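Local coordinates for protein peptidase S8 and S53, subtilisin, kexin, sedolisin (Mycobacterium smegmatis, PDB 4KG7) that is a subtilisin-like serine protease, the mycosin MycP3 of the ESX-3 type VII secretion system, and probably cleaves proteins by a charge-relay mechanism, at residues T99-L111 with G287-G299. Sequence-based numbering, arbitrary orientation.
Sequences TDCDGHGTSVAGL and GENIVSVSNAPDG
Asn-295 reaches Asp-100 with its CG held between backbone N and carbonyl carbon (chi1 60°), while Ser-292 meets Ser-107 with OG swung opposite its own backbone N (chi1 -172°). The first torsion lays the Asn-295 amide over Gly-103 CA, and ND2 donates to Asp-100 O at 2.9 Å, coming from above the carbonyl plane although the acceptor lies in the amide plane. A second bond, from ND2 to Ile-33 O, fixes the rotation of the amide. Ser-292 OG donates to Ser-107 O at 2.7 Å, in the carbonyl plane and on a lone pair; that oxygen also takes the helical N-H of Leu-111. Gly-110, without a side chain, brings its CA to 3.4 Å from Ser-292 OG, fitting strand closely to helix. Between these grips, Thr-106 CG2 rests 3.6 Å from Val-293 O, and a water links that same carbonyl to Ser-107 OG. Asp-100 OD1 accepts from Asp-102 N (an Asx turn) and Gly-103 N (an Asx motif) on one carboxylate face; OD2 holds Thr-106 N and OG1 in the first helical turn. Farther along, Leu-111 CD1 packs on Ile-290 CG2, 4.0 Å away. The helix carrying the predicted catalytic His-104 thus lies between Val-71 and Asp-73 of the central parallel sheet and strand 292-293, an outer strand of a separate three-stranded antiparallel sheet, with Tyr-320 of helix 318-335 touching Ser-107, Leu-111 and Ile-290.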
loop_
_atom_site.group_PDB
_atom_site.type_symbol
_atom_site.label_atom_id
_atom_site.label_comp_id
_atom_site.label_asym_id
_atom_site.label_seq_id
_atom_site.Cartn_x
_atom_site.Cartn_y
_atom_site.Cartn_z
ATOM N N THR A 99 4.070 -13.786 -10.553
ATOM C CA THR A 99 4.408 -13.154 -11.805
ATOM C C THR A 99 4.005 -11.673 -11.742
ATOM O O THR A 99 2.849 -11.345 -11.559
ATOM C CB THR A 99 3.694 -13.816 -12.996
ATOM O OG1 THR A 99 4.093 -15.183 -13.097
ATOM C CG2 THR A 99 4.058 -13.091 -14.255
ATOM N N ASP A 100 4.964 -10.782 -11.949
ATOM C CA ASP A 100 4.708 -9.359 -11.953
ATOM C C ASP A 100 5.017 -8.782 -13.338
ATOM O O ASP A 100 6.180 -8.617 -13.697
ATOM C CB ASP A 100 5.593 -8.715 -10.888
ATOM C CG ASP A 100 5.374 -7.218 -10.757
ATOM O OD1 ASP A 100 4.448 -6.683 -11.417
ATOM O OD2 ASP A 100 6.157 -6.580 -10.024
ATOM N N CYS A 101 3.966 -8.447 -14.066
ATOM C CA CYS A 101 4.070 -7.907 -15.426
ATOM C C CYS A 101 4.235 -6.382 -15.416
ATOM O O CYS A 101 4.404 -5.763 -16.462
ATOM C CB CYS A 101 2.798 -8.335 -16.187
ATOM S SG CYS A 101 2.611 -7.944 -17.953
ATOM N N ASP A 102 4.234 -5.773 -14.226
ATOM C CA ASP A 102 4.194 -4.308 -14.085
ATOM C C ASP A 102 5.411 -3.734 -13.377
ATOM O O ASP A 102 5.841 -2.628 -13.663
ATOM C CB ASP A 102 2.969 -3.906 -13.271
ATOM C CG ASP A 102 1.690 -4.168 -14.002
ATOM O OD1 ASP A 102 1.246 -3.263 -14.734
ATOM O OD2 ASP A 102 1.135 -5.279 -13.880
ATOM N N GLY A 103 5.945 -4.466 -12.424
ATOM C CA GLY A 103 7.099 -4.027 -11.650
ATOM C C GLY A 103 6.719 -3.504 -10.273
ATOM O O GLY A 103 7.570 -3.363 -9.377
ATOM N N HIS A 104 5.448 -3.165 -10.116
ATOM C CA HIS A 104 5.005 -2.395 -8.962
ATOM C C HIS A 104 4.981 -3.223 -7.687
ATOM O O HIS A 104 5.564 -2.858 -6.647
ATOM C CB HIS A 104 3.632 -1.825 -9.275
ATOM C CG HIS A 104 3.160 -0.825 -8.282
ATOM N ND1 HIS A 104 2.399 -1.165 -7.191
ATOM C CD2 HIS A 104 3.350 0.510 -8.211
ATOM C CE1 HIS A 104 2.169 -0.086 -6.469
ATOM N NE2 HIS A 104 2.746 0.941 -7.058
ATOM N N GLY A 105 4.345 -4.388 -7.778
ATOM C CA GLY A 105 4.293 -5.313 -6.652
ATOM C C GLY A 105 5.678 -5.703 -6.159
ATOM O O GLY A 105 5.931 -5.834 -4.958
ATOM N N THR A 106 6.571 -5.919 -7.099
ATOM C CA THR A 106 7.939 -6.273 -6.753
ATOM C C THR A 106 8.650 -5.167 -5.995
ATOM O O THR A 106 9.352 -5.418 -5.008
ATOM C CB THR A 106 8.726 -6.763 -7.988
ATOM O OG1 THR A 106 8.018 -7.829 -8.638
ATOM C CG2 THR A 106 10.109 -7.263 -7.581
ATOM N N SER A 107 8.490 -3.936 -6.462
ATOM C CA SER A 107 9.091 -2.770 -5.788
ATOM C C SER A 107 8.510 -2.622 -4.395
ATOM O O SER A 107 9.217 -2.396 -3.409
ATOM C CB SER A 107 8.828 -1.498 -6.589
ATOM O OG SER A 107 9.439 -1.490 -7.872
ATOM N N VAL A 108 7.214 -2.816 -4.292
ATOM C CA VAL A 108 6.533 -2.721 -2.992
ATOM C C VAL A 108 7.029 -3.823 -2.037
ATOM O O VAL A 108 7.424 -3.562 -0.905
ATOM C CB VAL A 108 5.010 -2.780 -3.222
ATOM C CG1 VAL A 108 4.256 -3.124 -1.951
ATOM C CG2 VAL A 108 4.485 -1.474 -3.814
ATOM N N ALA A 109 7.047 -5.058 -2.517
ATOM C CA ALA A 109 7.519 -6.195 -1.727
ATOM C C ALA A 109 8.958 -5.961 -1.252
ATOM O O ALA A 109 9.328 -6.258 -0.113
ATOM C CB ALA A 109 7.416 -7.469 -2.562
ATOM N N GLY A 110 9.797 -5.430 -2.137
ATOM C CA GLY A 110 11.173 -5.180 -1.790
ATOM C C GLY A 110 11.336 -4.213 -0.637
ATOM O O GLY A 110 12.159 -4.408 0.262
ATOM N N LEU A 111 10.537 -3.148 -0.628
ATOM C CA LEU A 111 10.620 -2.183 0.457
ATOM C C LEU A 111 10.217 -2.806 1.784
ATOM O O LEU A 111 10.752 -2.458 2.830
ATOM C CB LEU A 111 9.770 -0.946 0.175
ATOM C CG LEU A 111 10.278 -0.033 -0.935
ATOM C CD1 LEU A 111 9.261 1.092 -1.099
ATOM C CD2 LEU A 111 11.650 0.523 -0.639
ATOM N N GLY A 287 8.145 8.734 -0.003
ATOM C CA GLY A 287 7.534 8.364 -1.281
ATOM C C GLY A 287 8.237 8.875 -2.533
ATOM O O GLY A 287 7.698 8.749 -3.625
ATOM N N GLU A 288 9.481 9.331 -2.413
ATOM C CA GLU A 288 10.214 9.945 -3.535
ATOM C C GLU A 288 11.555 9.267 -3.761
ATOM O O GLU A 288 12.226 8.873 -2.828
ATOM C CB GLU A 288 10.426 11.438 -3.294
ATOM C CG GLU A 288 9.142 12.207 -3.138
ATOM C CD GLU A 288 9.338 13.682 -2.936
ATOM O OE1 GLU A 288 10.417 14.250 -3.301
ATOM O OE2 GLU A 288 8.388 14.297 -2.385
ATOM N N ASN A 289 11.980 9.192 -5.025
ATOM C CA ASN A 289 13.306 8.636 -5.382
ATOM C C ASN A 289 13.518 7.251 -4.781
ATOM O O ASN A 289 14.583 6.936 -4.233
ATOM C CB ASN A 289 14.424 9.569 -4.950
ATOM C CG ASN A 289 14.264 10.965 -5.523
ATOM O OD1 ASN A 289 14.217 11.124 -6.735
ATOM N ND2 ASN A 289 14.061 11.961 -4.649
ATOM N N ILE A 290 12.506 6.416 -4.934
ATOM C CA ILE A 290 12.519 5.111 -4.319
ATOM C C ILE A 290 13.503 4.181 -5.041
ATOM O O ILE A 290 13.588 4.206 -6.277
ATOM C CB ILE A 290 11.079 4.545 -4.336
ATOM C CG1 ILE A 290 10.129 5.417 -3.476
ATOM C CG2 ILE A 290 11.075 3.066 -4.026
ATOM C CD1 ILE A 290 10.418 5.404 -2.011
ATOM N N VAL A 291 14.242 3.386 -4.263
ATOM C CA VAL A 291 15.087 2.295 -4.758
ATOM C C VAL A 291 14.583 1.009 -4.129
ATOM O O VAL A 291 14.398 0.933 -2.915
ATOM C CB VAL A 291 16.554 2.491 -4.346
ATOM C CG1 VAL A 291 17.385 1.297 -4.775
ATOM C CG2 VAL A 291 17.085 3.807 -4.923
ATOM N N SER A 292 14.331 0.008 -4.966
ATOM C CA SER A 292 13.892 -1.274 -4.459
ATOM C C SER A 292 14.310 -2.398 -5.404
ATOM O O SER A 292 15.282 -2.279 -6.143
ATOM C CB SER A 292 12.381 -1.210 -4.230
ATOM O OG SER A 292 11.922 -2.367 -3.561
ATOM N N VAL A 293 13.621 -3.511 -5.333
ATOM C CA VAL A 293 13.984 -4.704 -6.086
ATOM C C VAL A 293 13.278 -4.717 -7.444
ATOM O O VAL A 293 12.117 -4.307 -7.575
ATOM C CB VAL A 293 13.591 -5.942 -5.239
ATOM C CG1 VAL A 293 13.813 -7.233 -5.980
ATOM C CG2 VAL A 293 14.306 -5.921 -3.874
ATOM N N SER A 294 13.968 -5.239 -8.447
ATOM C CA SER A 294 13.441 -5.307 -9.793
ATOM C C SER A 294 12.758 -6.633 -10.075
ATOM O O SER A 294 13.178 -7.662 -9.523
ATOM C CB SER A 294 14.592 -5.107 -10.792
ATOM O OG SER A 294 14.125 -5.200 -12.131
ATOM N N ASN A 295 11.727 -6.600 -10.925
ATOM C CA ASN A 295 11.124 -7.815 -11.505
ATOM C C ASN A 295 11.833 -8.319 -12.770
ATOM O O ASN A 295 11.395 -9.287 -13.378
ATOM C CB ASN A 295 9.642 -7.608 -11.808
ATOM C CG ASN A 295 9.391 -6.480 -12.809
ATOM O OD1 ASN A 295 10.146 -5.517 -12.868
ATOM N ND2 ASN A 295 8.284 -6.571 -13.553
ATOM N N ALA A 296 12.914 -7.666 -13.180
ATOM C CA ALA A 296 13.745 -8.191 -14.278
ATOM C C ALA A 296 14.371 -9.514 -13.845
ATOM O O ALA A 296 14.517 -9.778 -12.664
ATOM C CB ALA A 296 14.837 -7.195 -14.635
ATOM N N PRO A 297 14.776 -10.353 -14.807
ATOM C CA PRO A 297 15.277 -11.681 -14.459
ATOM C C PRO A 297 16.405 -11.730 -13.423
ATOM O O PRO A 297 16.432 -12.637 -12.603
ATOM C CB PRO A 297 15.761 -12.229 -15.807
ATOM C CG PRO A 297 14.896 -11.532 -16.805
ATOM C CD PRO A 297 14.621 -10.167 -16.255
ATOM N N ASP A 298 17.319 -10.767 -13.438
ATOM C CA ASP A 298 18.413 -10.774 -12.451
ATOM C C ASP A 298 17.950 -10.444 -11.030
ATOM O O ASP A 298 18.628 -10.781 -10.044
ATOM C CB ASP A 298 19.527 -9.824 -12.885
ATOM C CG ASP A 298 20.283 -10.323 -14.130
ATOM O OD1 ASP A 298 20.218 -11.544 -14.470
ATOM O OD2 ASP A 298 20.957 -9.485 -14.774
ATOM N N GLY A 299 16.797 -9.783 -10.911
ATOM C CA GLY A 299 16.263 -9.415 -9.613
ATOM C C GLY A 299 17.139 -8.517 -8.747
ATOM O O GLY A 299 17.075 -8.582 -7.517
HETATM O O HOH W 1 10.282 -3.958 -9.778
HETATM O O HOH W 2 12.098 -1.449 -7.602
#